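Long-range contacts in LP04448p (Drosophila melanogaster, PDB 2QK2), which probably binds tubulin through this TOG domain, as in other XMAP215-family proteins, and so takes part in tracking growing microtubule plus ends: residues 202-207 against 226-231; 153-158 against 193-198; 10-15 against 52-57; 37-42 against 78-83. All coordinates share one frame; numbering follows the deposited sequence.

Contact 1: 202-207 against 226-231; sequences TLIKLM and KIKECQ
Q231 holds its carboxamide flat against I204, whose CG2 methyl sits over the face of the amide, 3.3 Å from Q231 CD. The Q231 chain runs straight out, with CG anti to the backbone N (chi1 -175°), and crosses the isoleucine at about a right angle. A second right-angled crossing lies alongside: I204 CD1, itself near Q231 OE1, reaches the CG2 methyl of I227 at 3.7 Å. Helices 190-207 and 221-233 are part of the all-helical, HEAT-repeat TOG domain, and here the axes of segments 202-207 and 226-231 cross steeply, at -56° and 8.6 Å apart. K228 leans back over the contact and gives its NZ to Q231 OE1 at 2.6 Å, in the carboxamide plane and on a lone pair, which fixes the rotation of the amide; the same ammonium forms a salt bridge with D209. From the other helix K205, bent at chi2 and chi4, donates a hydrogen bond from NZ to Q231 O (3.1 Å), in the plane of that carbonyl. K205 NZ also bonds to A234 O, so its charge lies near the C-terminal end of helix 221-233, where the partial negative charge of the helix end would probably stabilise it.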
loop_
_atom_site.group_PDB
_atom_site.type_symbol
_atom_site.label_atom_id
_atom_site.label_comp_id
_atom_site.label_asym_id
_atom_site.label_seq_id
_atom_site.Cartn_x
_atom_site.Cartn_y
_atom_site.Cartn_z
ATOM N N THR A 202 10.859 -2.670 12.661
ATOM C CA THR A 202 9.675 -3.515 12.609
ATOM C C THR A 202 10.095 -4.904 12.144
ATOM O O THR A 202 9.592 -5.914 12.636
ATOM C CB THR A 202 8.615 -2.924 11.651
ATOM O OG1 THR A 202 8.338 -1.570 12.035
ATOM C CG2 THR A 202 7.323 -3.731 11.717
ATOM N N LEU A 203 11.034 -4.951 11.203
ATOM C CA LEU A 203 11.525 -6.220 10.690
ATOM C C LEU A 203 12.149 -7.055 11.807
ATOM O O LEU A 203 11.969 -8.271 11.848
ATOM C CB LEU A 203 12.561 -5.990 9.590
ATOM C CG LEU A 203 13.142 -7.262 8.966
ATOM C CD1 LEU A 203 12.025 -8.059 8.289
ATOM C CD2 LEU A 203 14.220 -6.896 7.954
ATOM N N ILE A 204 12.889 -6.405 12.704
ATOM C CA ILE A 204 13.523 -7.108 13.819
ATOM C C ILE A 204 12.443 -7.585 14.791
ATOM O O ILE A 204 12.508 -8.703 15.318
ATOM C CB ILE A 204 14.517 -6.194 14.588
ATOM C CG1 ILE A 204 15.646 -5.734 13.659
ATOM C CG2 ILE A 204 15.102 -6.951 15.771
ATOM C CD1 ILE A 204 16.654 -4.818 14.340
ATOM N N LYS A 205 11.454 -6.727 15.024
ATOM C CA LYS A 205 10.337 -7.056 15.902
ATOM C C LYS A 205 9.661 -8.344 15.430
ATOM O O LYS A 205 9.305 -9.201 16.234
ATOM C CB LYS A 205 9.306 -5.926 15.892
ATOM C CG LYS A 205 8.959 -5.380 17.263
ATOM C CD LYS A 205 8.292 -6.422 18.141
ATOM C CE LYS A 205 8.351 -6.011 19.612
ATOM N NZ LYS A 205 7.958 -4.585 19.849
ATOM N N LEU A 206 9.500 -8.483 14.118
ATOM C CA LEU A 206 8.846 -9.658 13.550
ATOM C C LEU A 206 9.719 -10.904 13.408
ATOM O O LEU A 206 9.281 -12.007 13.731
ATOM C CB LEU A 206 8.267 -9.322 12.171
ATOM C CG LEU A 206 7.562 -10.465 11.423
ATOM C CD1 LEU A 206 6.213 -10.737 12.075
ATOM C CD2 LEU A 206 7.370 -10.097 9.959
HETATM N N MSE A 207 10.942 -10.737 12.915
HETATM C CA MSE A 207 11.814 -11.878 12.686
HETATM C C MSE A 207 12.756 -12.240 13.829
HETATM O O MSE A 207 13.310 -13.340 13.842
HETATM C CB MSE A 207 12.633 -11.660 11.407
HETATM C CG MSE A 207 11.799 -11.364 10.162
HETATM SE SE MSE A 207 10.483 -12.742 9.755
HETATM C CE MSE A 207 11.659 -14.077 9.001
ATOM N N LYS A 226 18.358 4.347 16.433
ATOM C CA LYS A 226 17.082 4.739 15.832
ATOM C C LYS A 226 16.267 3.483 15.556
ATOM O O LYS A 226 15.077 3.418 15.858
ATOM C CB LYS A 226 17.297 5.468 14.508
ATOM C CG LYS A 226 18.026 6.779 14.616
ATOM C CD LYS A 226 17.984 7.526 13.286
ATOM C CE LYS A 226 18.819 8.798 13.335
ATOM N NZ LYS A 226 20.281 8.508 13.415
ATOM N N ILE A 227 16.929 2.487 14.973
ATOM C CA ILE A 227 16.288 1.224 14.648
ATOM C C ILE A 227 15.720 0.557 15.900
ATOM O O ILE A 227 14.571 0.108 15.902
ATOM C CB ILE A 227 17.289 0.272 13.958
ATOM C CG1 ILE A 227 17.689 0.856 12.594
ATOM C CG2 ILE A 227 16.682 -1.127 13.805
ATOM C CD1 ILE A 227 18.797 0.086 11.898
ATOM N N LYS A 228 16.515 0.492 16.967
ATOM C CA LYS A 228 16.037 -0.132 18.201
ATOM C C LYS A 228 14.869 0.632 18.813
ATOM O O LYS A 228 13.966 0.027 19.384
ATOM C CB LYS A 228 17.176 -0.276 19.218
ATOM C CG LYS A 228 17.742 -1.697 19.289
ATOM C CD LYS A 228 18.091 -2.237 17.898
ATOM C CE LYS A 228 18.651 -3.663 17.941
ATOM N NZ LYS A 228 17.714 -4.667 18.528
ATOM N N GLU A 229 14.880 1.955 18.700
ATOM C CA GLU A 229 13.774 2.743 19.229
ATOM C C GLU A 229 12.505 2.306 18.503
ATOM O O GLU A 229 11.490 1.981 19.126
ATOM C CB GLU A 229 13.993 4.230 18.976
ATOM C CG GLU A 229 14.819 4.930 20.023
ATOM C CD GLU A 229 14.847 6.428 19.808
ATOM O OE1 GLU A 229 15.525 6.888 18.861
ATOM O OE2 GLU A 229 14.176 7.143 20.582
ATOM N N CYS A 230 12.575 2.302 17.175
ATOM C CA CYS A 230 11.442 1.898 16.357
ATOM C C CYS A 230 11.054 0.460 16.677
ATOM O O CYS A 230 9.870 0.136 16.765
ATOM C CB CYS A 230 11.791 2.036 14.876
ATOM S SG CYS A 230 12.064 3.745 14.351
ATOM N N GLN A 231 12.050 -0.402 16.860
ATOM C CA GLN A 231 11.779 -1.798 17.175
ATOM C C GLN A 231 10.888 -1.889 18.410
ATOM O O GLN A 231 9.929 -2.664 18.440
ATOM C CB GLN A 231 13.083 -2.546 17.445
ATOM C CG GLN A 231 12.907 -4.043 17.655
ATOM C CD GLN A 231 14.191 -4.730 18.104
ATOM O OE1 GLN A 231 15.286 -4.377 17.667
ATOM N NE2 GLN A 231 14.057 -5.728 18.967
#

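Contact 2: 153-158 against 193-198; sequences TALFIA and RDSSAE
Two neighbouring helices of the HEAT-repeat solenoid, 147-161 and 190-207, stack here almost parallel: the axes of segments 153-158 and 193-198 lie 7.9 Å apart at 19°. Small residues permit the close approach: the CA atoms of A154 and S196 are 5.3 Å apart, and A154 CB rests on the backbone of the facing helix, 3.7 Å from S195 O. One turn on, A158 CB lies less tightly against the carbonyl end of E198, whose O accepts a bond from T202 OG1.

L155 is the larger apolar group. Its CG stands anti to the carbonyl carbon (chi1 -69°), and chi2, close to anti, spreads the two methyls so that the branch point itself faces S195. S195 has the same sense of first torsion, with OG beside its own backbone N (chi1 -64°); the hydroxyl thereby bonds back to T191 O and across to S151 OG, and so is satisfied although it is buried against a leucine. S196 has the same first torsion, and its OG bonds to V192 O and T184 OG1. E198 is extended, CG anti to the backbone N, and crosses L155 obliquely so that OE1 lies 3.6 Å from L155 CD2. S195 OG is closest to L155 CG, at 3.4 Å, with both L155 methyls a little farther off at 3.6 Å.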
loop_
_atom_site.group_PDB
_atom_site.type_symbol
_atom_site.label_atom_id
_atom_site.label_comp_id
_atom_site.label_asym_id
_atom_site.label_seq_id
_atom_site.Cartn_x
_atom_site.Cartn_y
_atom_site.Cartn_z
ATOM N N THR A 153 7.881 4.286 0.613
ATOM C CA THR A 153 8.056 2.876 0.298
ATOM C C THR A 153 8.532 2.171 1.571
ATOM O O THR A 153 8.040 1.099 1.915
ATOM C CB THR A 153 9.095 2.659 -0.827
ATOM O OG1 THR A 153 8.637 3.282 -2.034
ATOM C CG2 THR A 153 9.289 1.170 -1.093
ATOM N N ALA A 154 9.476 2.789 2.280
ATOM C CA ALA A 154 9.990 2.202 3.516
ATOM C C ALA A 154 8.891 2.127 4.565
ATOM O O ALA A 154 8.802 1.155 5.306
ATOM C CB ALA A 154 11.170 3.027 4.051
ATOM N N LEU A 155 8.058 3.160 4.640
ATOM C CA LEU A 155 6.965 3.176 5.609
ATOM C C LEU A 155 5.925 2.117 5.236
ATOM O O LEU A 155 5.301 1.501 6.111
ATOM C CB LEU A 155 6.322 4.561 5.663
ATOM C CG LEU A 155 7.207 5.666 6.271
ATOM C CD1 LEU A 155 6.497 7.011 6.157
ATOM C CD2 LEU A 155 7.513 5.337 7.737
ATOM N N PHE A 156 5.736 1.912 3.936
ATOM C CA PHE A 156 4.794 0.892 3.466
ATOM C C PHE A 156 5.276 -0.474 3.969
ATOM O O PHE A 156 4.491 -1.286 4.450
ATOM C CB PHE A 156 4.728 0.890 1.934
ATOM C CG PHE A 156 4.174 -0.388 1.353
ATOM C CD1 PHE A 156 2.872 -0.786 1.632
ATOM C CD2 PHE A 156 4.963 -1.193 0.538
ATOM C CE1 PHE A 156 2.359 -1.973 1.104
ATOM C CE2 PHE A 156 4.463 -2.383 0.004
ATOM C CZ PHE A 156 3.158 -2.771 0.289
ATOM N N ILE A 157 6.576 -0.719 3.853
ATOM C CA ILE A 157 7.169 -1.975 4.314
ATOM C C ILE A 157 6.958 -2.152 5.824
ATOM O O ILE A 157 6.631 -3.250 6.296
ATOM C CB ILE A 157 8.678 -2.011 3.979
ATOM C CG1 ILE A 157 8.859 -2.061 2.454
ATOM C CG2 ILE A 157 9.347 -3.206 4.641
ATOM C CD1 ILE A 157 10.300 -1.932 1.999
ATOM N N ALA A 158 7.130 -1.070 6.578
ATOM C CA ALA A 158 6.946 -1.117 8.026
ATOM C C ALA A 158 5.515 -1.520 8.379
ATOM O O ALA A 158 5.299 -2.439 9.171
ATOM C CB ALA A 158 7.274 0.247 8.646
ATOM N N ARG A 193 15.773 8.343 5.982
ATOM C CA ARG A 193 16.507 7.610 7.006
ATOM C C ARG A 193 15.571 7.155 8.126
ATOM O O ARG A 193 15.601 5.990 8.527
ATOM C CB ARG A 193 17.639 8.474 7.584
ATOM C CG ARG A 193 18.307 7.866 8.817
ATOM C CD ARG A 193 19.533 8.662 9.266
ATOM N NE ARG A 193 19.259 10.089 9.451
ATOM C CZ ARG A 193 18.340 10.586 10.278
ATOM N NH1 ARG A 193 17.587 9.780 11.014
ATOM N NH2 ARG A 193 18.177 11.900 10.371
ATOM N N ASP A 194 14.741 8.065 8.630
ATOM C CA ASP A 194 13.812 7.709 9.701
ATOM C C ASP A 194 12.850 6.609 9.262
ATOM O O ASP A 194 12.567 5.682 10.019
ATOM C CB ASP A 194 12.990 8.922 10.150
ATOM C CG ASP A 194 13.830 9.983 10.849
ATOM O OD1 ASP A 194 14.940 9.657 11.332
ATOM O OD2 ASP A 194 13.366 11.142 10.924
ATOM N N SER A 195 12.338 6.725 8.041
ATOM C CA SER A 195 11.406 5.731 7.516
ATOM C C SER A 195 12.101 4.378 7.391
ATOM O O SER A 195 11.525 3.342 7.725
ATOM C CB SER A 195 10.867 6.186 6.158
ATOM O OG SER A 195 10.107 7.378 6.299
ATOM N N SER A 196 13.345 4.387 6.926
ATOM C CA SER A 196 14.095 3.147 6.784
ATOM C C SER A 196 14.342 2.514 8.152
ATOM O O SER A 196 14.289 1.291 8.299
ATOM C CB SER A 196 15.434 3.408 6.093
ATOM O OG SER A 196 15.230 3.961 4.805
ATOM N N ALA A 197 14.619 3.349 9.151
ATOM C CA ALA A 197 14.860 2.853 10.503
ATOM C C ALA A 197 13.588 2.207 11.045
ATOM O O ALA A 197 13.643 1.174 11.715
ATOM C CB ALA A 197 15.293 4.004 11.424
ATOM N N GLU A 198 12.442 2.821 10.758
ATOM C CA GLU A 198 11.165 2.288 11.231
ATOM C C GLU A 198 10.884 0.919 10.620
ATOM O O GLU A 198 10.418 0.006 11.306
ATOM C CB GLU A 198 10.020 3.247 10.897
ATOM C CG GLU A 198 8.727 2.902 11.627
ATOM C CD GLU A 198 7.656 3.963 11.465
ATOM O OE1 GLU A 198 8.004 5.145 11.273
ATOM O OE2 GLU A 198 6.462 3.618 11.550
#

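Contact 3: 10-15 against 52-57; sequences VDILSK and GEYGAL
A leucine methyl sits squarely over a tyrosine ring: L13 CD1 lies 4.0 Å from the centroid of Y54, 13° off the ring normal, a CH-pi contact across the face. L13 CG stands above the same face, 3.7 Å from Y54 CE2, so the whole branch of the leucine covers that side. Level with it, on the same side of the ring, the methyl meets the backbone, with L13 CD1 3.7 Å from E53 O, and it also passes close to G52, where no side chain stands in the way. I12 approaches differently, bringing CG1 to the ring edge near its plane.

Water joins the polar ends. It accepts from L13 N at 3.0 Å and donates to Y54 OH at 2.8 Å, while the hydroxyl also bonds to E50 O; the phenol is thus held by two partners. The loop that presents L13 is itself braced by D11, centre of an inverse gamma turn, whose OD1 takes S14 N at 2.9 Å from above the carboxylate plane in an Asx motif. S14 OG answers with a bond to D11 O.

In the TOG domain this N-terminal loop thereby closes over the start of helix 55-67. Y54 packs further on L84 and L88 of helix 71-88, I12 on L43 of helix 29-45, and L57 on F20 and Y21 of helix 20-24.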
loop_
_atom_site.group_PDB
_atom_site.type_symbol
_atom_site.label_atom_id
_atom_site.label_comp_id
_atom_site.label_asym_id
_atom_site.label_seq_id
_atom_site.Cartn_x
_atom_site.Cartn_y
_atom_site.Cartn_z
ATOM N N VAL A 10 -22.472 -8.047 -2.282
ATOM C CA VAL A 10 -23.288 -7.216 -3.152
ATOM C C VAL A 10 -22.661 -7.037 -4.532
ATOM O O VAL A 10 -21.445 -6.900 -4.665
ATOM C CB VAL A 10 -23.526 -5.827 -2.527
ATOM C CG1 VAL A 10 -24.269 -4.933 -3.505
ATOM C CG2 VAL A 10 -24.331 -5.973 -1.243
ATOM N N ASP A 11 -23.510 -7.050 -5.555
ATOM C CA ASP A 11 -23.080 -6.877 -6.936
ATOM C C ASP A 11 -23.076 -5.386 -7.253
ATOM O O ASP A 11 -24.047 -4.868 -7.806
ATOM C CB ASP A 11 -24.056 -7.590 -7.875
ATOM C CG ASP A 11 -23.668 -7.461 -9.337
ATOM O OD1 ASP A 11 -22.891 -6.548 -9.680
ATOM O OD2 ASP A 11 -24.154 -8.270 -10.151
ATOM N N ILE A 12 -21.998 -4.690 -6.905
ATOM C CA ILE A 12 -21.933 -3.260 -7.175
ATOM C C ILE A 12 -21.634 -2.958 -8.643
ATOM O O ILE A 12 -21.919 -1.864 -9.127
ATOM C CB ILE A 12 -20.863 -2.550 -6.307
ATOM C CG1 ILE A 12 -19.477 -3.115 -6.616
ATOM C CG2 ILE A 12 -21.212 -2.690 -4.831
ATOM C CD1 ILE A 12 -18.352 -2.262 -6.068
ATOM N N LEU A 13 -21.059 -3.921 -9.352
ATOM C CA LEU A 13 -20.752 -3.700 -10.756
ATOM C C LEU A 13 -22.023 -3.404 -11.548
ATOM O O LEU A 13 -22.021 -2.564 -12.447
ATOM C CB LEU A 13 -20.032 -4.916 -11.345
ATOM C CG LEU A 13 -18.578 -5.078 -10.894
ATOM C CD1 LEU A 13 -18.029 -6.409 -11.395
ATOM C CD2 LEU A 13 -17.748 -3.904 -11.409
ATOM N N SER A 14 -23.113 -4.081 -11.202
ATOM C CA SER A 14 -24.374 -3.870 -11.907
ATOM C C SER A 14 -25.112 -2.638 -11.405
ATOM O O SER A 14 -26.113 -2.232 -11.990
ATOM C CB SER A 14 -25.273 -5.100 -11.768
ATOM O OG SER A 14 -25.574 -5.360 -10.409
ATOM N N LYS A 15 -24.610 -2.033 -10.330
ATOM C CA LYS A 15 -25.252 -0.855 -9.757
ATOM C C LYS A 15 -24.633 0.463 -10.179
ATOM O O LYS A 15 -25.190 1.525 -9.919
ATOM C CB LYS A 15 -25.243 -0.938 -8.234
ATOM C CG LYS A 15 -26.053 -2.088 -7.678
ATOM C CD LYS A 15 -26.100 -2.020 -6.168
ATOM C CE LYS A 15 -26.955 -3.132 -5.600
ATOM N NZ LYS A 15 -27.056 -3.006 -4.120
ATOM N N GLY A 52 -16.570 -11.004 -9.408
ATOM C CA GLY A 52 -16.897 -10.391 -10.685
ATOM C C GLY A 52 -15.675 -9.944 -11.457
ATOM O O GLY A 52 -14.548 -10.168 -11.020
ATOM N N GLU A 53 -15.896 -9.316 -12.610
ATOM C CA GLU A 53 -14.797 -8.832 -13.442
ATOM C C GLU A 53 -14.498 -7.379 -13.081
ATOM O O GLU A 53 -15.071 -6.461 -13.664
ATOM C CB GLU A 53 -15.179 -8.919 -14.923
ATOM C CG GLU A 53 -15.555 -10.319 -15.394
ATOM C CD GLU A 53 -14.463 -11.329 -15.128
ATOM O OE1 GLU A 53 -13.296 -11.039 -15.469
ATOM O OE2 GLU A 53 -14.769 -12.410 -14.580
ATOM N N TYR A 54 -13.592 -7.172 -12.131
ATOM C CA TYR A 54 -13.253 -5.818 -11.693
ATOM C C TYR A 54 -12.098 -5.187 -12.456
ATOM O O TYR A 54 -11.729 -4.036 -12.199
ATOM C CB TYR A 54 -12.938 -5.820 -10.192
ATOM C CG TYR A 54 -14.139 -6.117 -9.325
ATOM C CD1 TYR A 54 -14.439 -7.422 -8.925
ATOM C CD2 TYR A 54 -14.995 -5.092 -8.926
ATOM C CE1 TYR A 54 -15.576 -7.694 -8.141
ATOM C CE2 TYR A 54 -16.120 -5.347 -8.154
ATOM C CZ TYR A 54 -16.408 -6.645 -7.763
ATOM O OH TYR A 54 -17.527 -6.879 -6.995
ATOM N N GLY A 55 -11.529 -5.930 -13.396
ATOM C CA GLY A 55 -10.409 -5.411 -14.161
ATOM C C GLY A 55 -10.601 -4.013 -14.737
ATOM O O GLY A 55 -9.725 -3.151 -14.595
ATOM N N ALA A 56 -11.737 -3.777 -15.392
ATOM C CA ALA A 56 -12.004 -2.474 -16.002
ATOM C C ALA A 56 -12.051 -1.372 -14.953
ATOM O O ALA A 56 -11.535 -0.274 -15.168
ATOM C CB ALA A 56 -13.331 -2.510 -16.794
ATOM N N LEU A 57 -12.669 -1.668 -13.814
ATOM C CA LEU A 57 -12.775 -0.688 -12.744
ATOM C C LEU A 57 -11.398 -0.360 -12.165
ATOM O O LEU A 57 -11.059 0.807 -11.965
ATOM C CB LEU A 57 -13.711 -1.203 -11.639
ATOM C CG LEU A 57 -13.876 -0.270 -10.433
ATOM C CD1 LEU A 57 -14.297 1.124 -10.900
ATOM C CD2 LEU A 57 -14.903 -0.852 -9.468
HETATM O O HOH W 1 -19.994 -6.542 -8.283
#

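Contact 4: 37-42 against 78-83; sequences EVLEKL and GKCLAL
C80 has its sulphur anti to its carbonyl carbon (chi1 -76°), L39 has CG anti to the backbone N (chi1 173°) with chi2 turning CD2 toward C80 SG, and these torsions set SG against the first turn of the facing segment. The thiol sulphur meets L39 CD2 at 3.8 Å from one side and, from another, touches both E40 N and E40 CB at 3.7 Å, so it packs on backbone as well as side chain. E40 leaves its helix extended, CG anti to the backbone N, and crosses K79 at about a right angle. Its carboxylate lies against the aliphatic part of the lysine, with E40 CD 4.1 Å from K79 CG and the two oxygens equally near. K79 bends at chi2 and carries its ammonium away to a salt bridge with E120, leaving NZ 6.5 Å from E40 OE2, where any attraction would be long-range. L83 CD1 closes the contact beside E40 CG. L61 of helix 55-67 lies behind, touching both L39 and C80. The axes of segments 37-42 and 78-83 run 9.6 Å apart at 29°, the near-parallel side-by-side packing by which HEAT-repeat helices build the layers of a TOG domain.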
loop_
_atom_site.group_PDB
_atom_site.type_symbol
_atom_site.label_atom_id
_atom_site.label_comp_id
_atom_site.label_asym_id
_atom_site.label_seq_id
_atom_site.Cartn_x
_atom_site.Cartn_y
_atom_site.Cartn_z
ATOM N N GLU A 37 -17.731 9.830 -7.044
ATOM C CA GLU A 37 -18.637 10.061 -5.909
ATOM C C GLU A 37 -19.603 8.902 -5.756
ATOM O O GLU A 37 -19.785 8.358 -4.667
ATOM C CB GLU A 37 -19.499 11.301 -6.117
ATOM C CG GLU A 37 -18.862 12.619 -5.815
ATOM C CD GLU A 37 -19.904 13.723 -5.789
ATOM O OE1 GLU A 37 -20.765 13.702 -4.879
ATOM O OE2 GLU A 37 -19.876 14.596 -6.680
ATOM N N VAL A 38 -20.257 8.563 -6.861
ATOM C CA VAL A 38 -21.225 7.481 -6.870
ATOM C C VAL A 38 -20.566 6.168 -6.477
ATOM O O VAL A 38 -21.119 5.401 -5.692
ATOM C CB VAL A 38 -21.879 7.343 -8.263
ATOM C CG1 VAL A 38 -22.810 6.148 -8.289
ATOM C CG2 VAL A 38 -22.663 8.611 -8.588
ATOM N N LEU A 39 -19.380 5.912 -7.021
ATOM C CA LEU A 39 -18.660 4.684 -6.709
ATOM C C LEU A 39 -18.280 4.646 -5.234
ATOM O O LEU A 39 -18.495 3.641 -4.554
ATOM C CB LEU A 39 -17.390 4.567 -7.554
ATOM C CG LEU A 39 -16.459 3.396 -7.204
ATOM C CD1 LEU A 39 -17.160 2.066 -7.458
ATOM C CD2 LEU A 39 -15.190 3.501 -8.042
ATOM N N GLU A 40 -17.714 5.740 -4.735
ATOM C CA GLU A 40 -17.314 5.765 -3.336
ATOM C C GLU A 40 -18.489 5.453 -2.416
ATOM O O GLU A 40 -18.321 4.778 -1.401
ATOM C CB GLU A 40 -16.704 7.114 -2.955
ATOM C CG GLU A 40 -16.003 7.054 -1.600
ATOM C CD GLU A 40 -15.167 8.285 -1.296
ATOM O OE1 GLU A 40 -14.408 8.736 -2.189
ATOM O OE2 GLU A 40 -15.258 8.792 -0.155
ATOM N N LYS A 41 -19.678 5.930 -2.774
ATOM C CA LYS A 41 -20.861 5.674 -1.954
ATOM C C LYS A 41 -21.266 4.202 -2.024
ATOM O O LYS A 41 -21.641 3.599 -1.009
ATOM C CB LYS A 41 -22.033 6.549 -2.397
ATOM C CG LYS A 41 -23.273 6.366 -1.528
ATOM C CD LYS A 41 -24.451 7.183 -2.029
ATOM C CE LYS A 41 -25.670 6.986 -1.138
ATOM N NZ LYS A 41 -26.863 7.699 -1.683
ATOM N N LEU A 42 -21.206 3.625 -3.222
ATOM C CA LEU A 42 -21.539 2.216 -3.391
ATOM C C LEU A 42 -20.601 1.364 -2.540
ATOM O O LEU A 42 -21.038 0.430 -1.870
ATOM C CB LEU A 42 -21.398 1.793 -4.856
ATOM C CG LEU A 42 -22.472 2.269 -5.835
ATOM C CD1 LEU A 42 -22.099 1.857 -7.257
ATOM C CD2 LEU A 42 -23.820 1.679 -5.425
ATOM N N GLY A 78 -7.907 6.967 -5.049
ATOM C CA GLY A 78 -7.118 6.155 -4.141
ATOM C C GLY A 78 -8.018 5.539 -3.084
ATOM O O GLY A 78 -7.918 4.352 -2.781
ATOM N N LYS A 79 -8.915 6.349 -2.530
ATOM C CA LYS A 79 -9.844 5.880 -1.508
ATOM C C LYS A 79 -10.720 4.758 -2.070
ATOM O O LYS A 79 -10.876 3.705 -1.450
ATOM C CB LYS A 79 -10.722 7.042 -1.027
ATOM C CG LYS A 79 -11.703 6.667 0.073
ATOM C CD LYS A 79 -10.958 6.258 1.328
ATOM C CE LYS A 79 -11.909 5.953 2.473
ATOM N NZ LYS A 79 -11.151 5.592 3.710
ATOM N N CYS A 80 -11.291 4.982 -3.249
ATOM C CA CYS A 80 -12.132 3.966 -3.880
ATOM C C CYS A 80 -11.368 2.658 -4.098
ATOM O O CYS A 80 -11.919 1.576 -3.906
ATOM C CB CYS A 80 -12.662 4.468 -5.227
ATOM S SG CYS A 80 -14.004 5.674 -5.106
ATOM N N LEU A 81 -10.103 2.759 -4.502
ATOM C CA LEU A 81 -9.290 1.576 -4.745
ATOM C C LEU A 81 -9.080 0.813 -3.436
ATOM O O LEU A 81 -9.118 -0.422 -3.406
ATOM C CB LEU A 81 -7.941 1.972 -5.352
ATOM C CG LEU A 81 -7.032 0.826 -5.814
ATOM C CD1 LEU A 81 -7.752 -0.041 -6.845
ATOM C CD2 LEU A 81 -5.761 1.402 -6.409
ATOM N N ALA A 82 -8.871 1.558 -2.356
ATOM C CA ALA A 82 -8.676 0.962 -1.037
ATOM C C ALA A 82 -9.934 0.208 -0.607
ATOM O O ALA A 82 -9.856 -0.932 -0.156
ATOM C CB ALA A 82 -8.345 2.051 -0.012
ATOM N N LEU A 83 -11.095 0.840 -0.758
ATOM C CA LEU A 83 -12.350 0.205 -0.368
ATOM C C LEU A 83 -12.638 -1.008 -1.241
ATOM O O LEU A 83 -13.173 -2.013 -0.765
ATOM C CB LEU A 83 -13.510 1.202 -0.453
ATOM C CG LEU A 83 -13.423 2.401 0.503
ATOM C CD1 LEU A 83 -14.515 3.408 0.180
ATOM C CD2 LEU A 83 -13.541 1.924 1.936
#

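Overall arrangement
The four contacts form two pairs at opposite ends of the TOG domain. Contacts 1 and 2 share helix 190-207, their centres 11 Å apart, and meet directly: T202 CG2 packs 3.5 Å from A158 O, and C230 SG 3.6 Å from E198 CA. Contacts 3 and 4 lie 12 Å apart by their centres, alternate along the chain and touch where L57 CD1 comes within 3.8 Å of L39 CD2. Between the pairs, contacts 2 and 4 are about 11 Å apart at their nearest atoms; helix 112-126 spans this interval, touching L155 and F156 on one side and K79 and L81 on the other. Contacts 1 and 3 are the most widely separated, with centres 40 Å apart on opposite sides of the chain's centre.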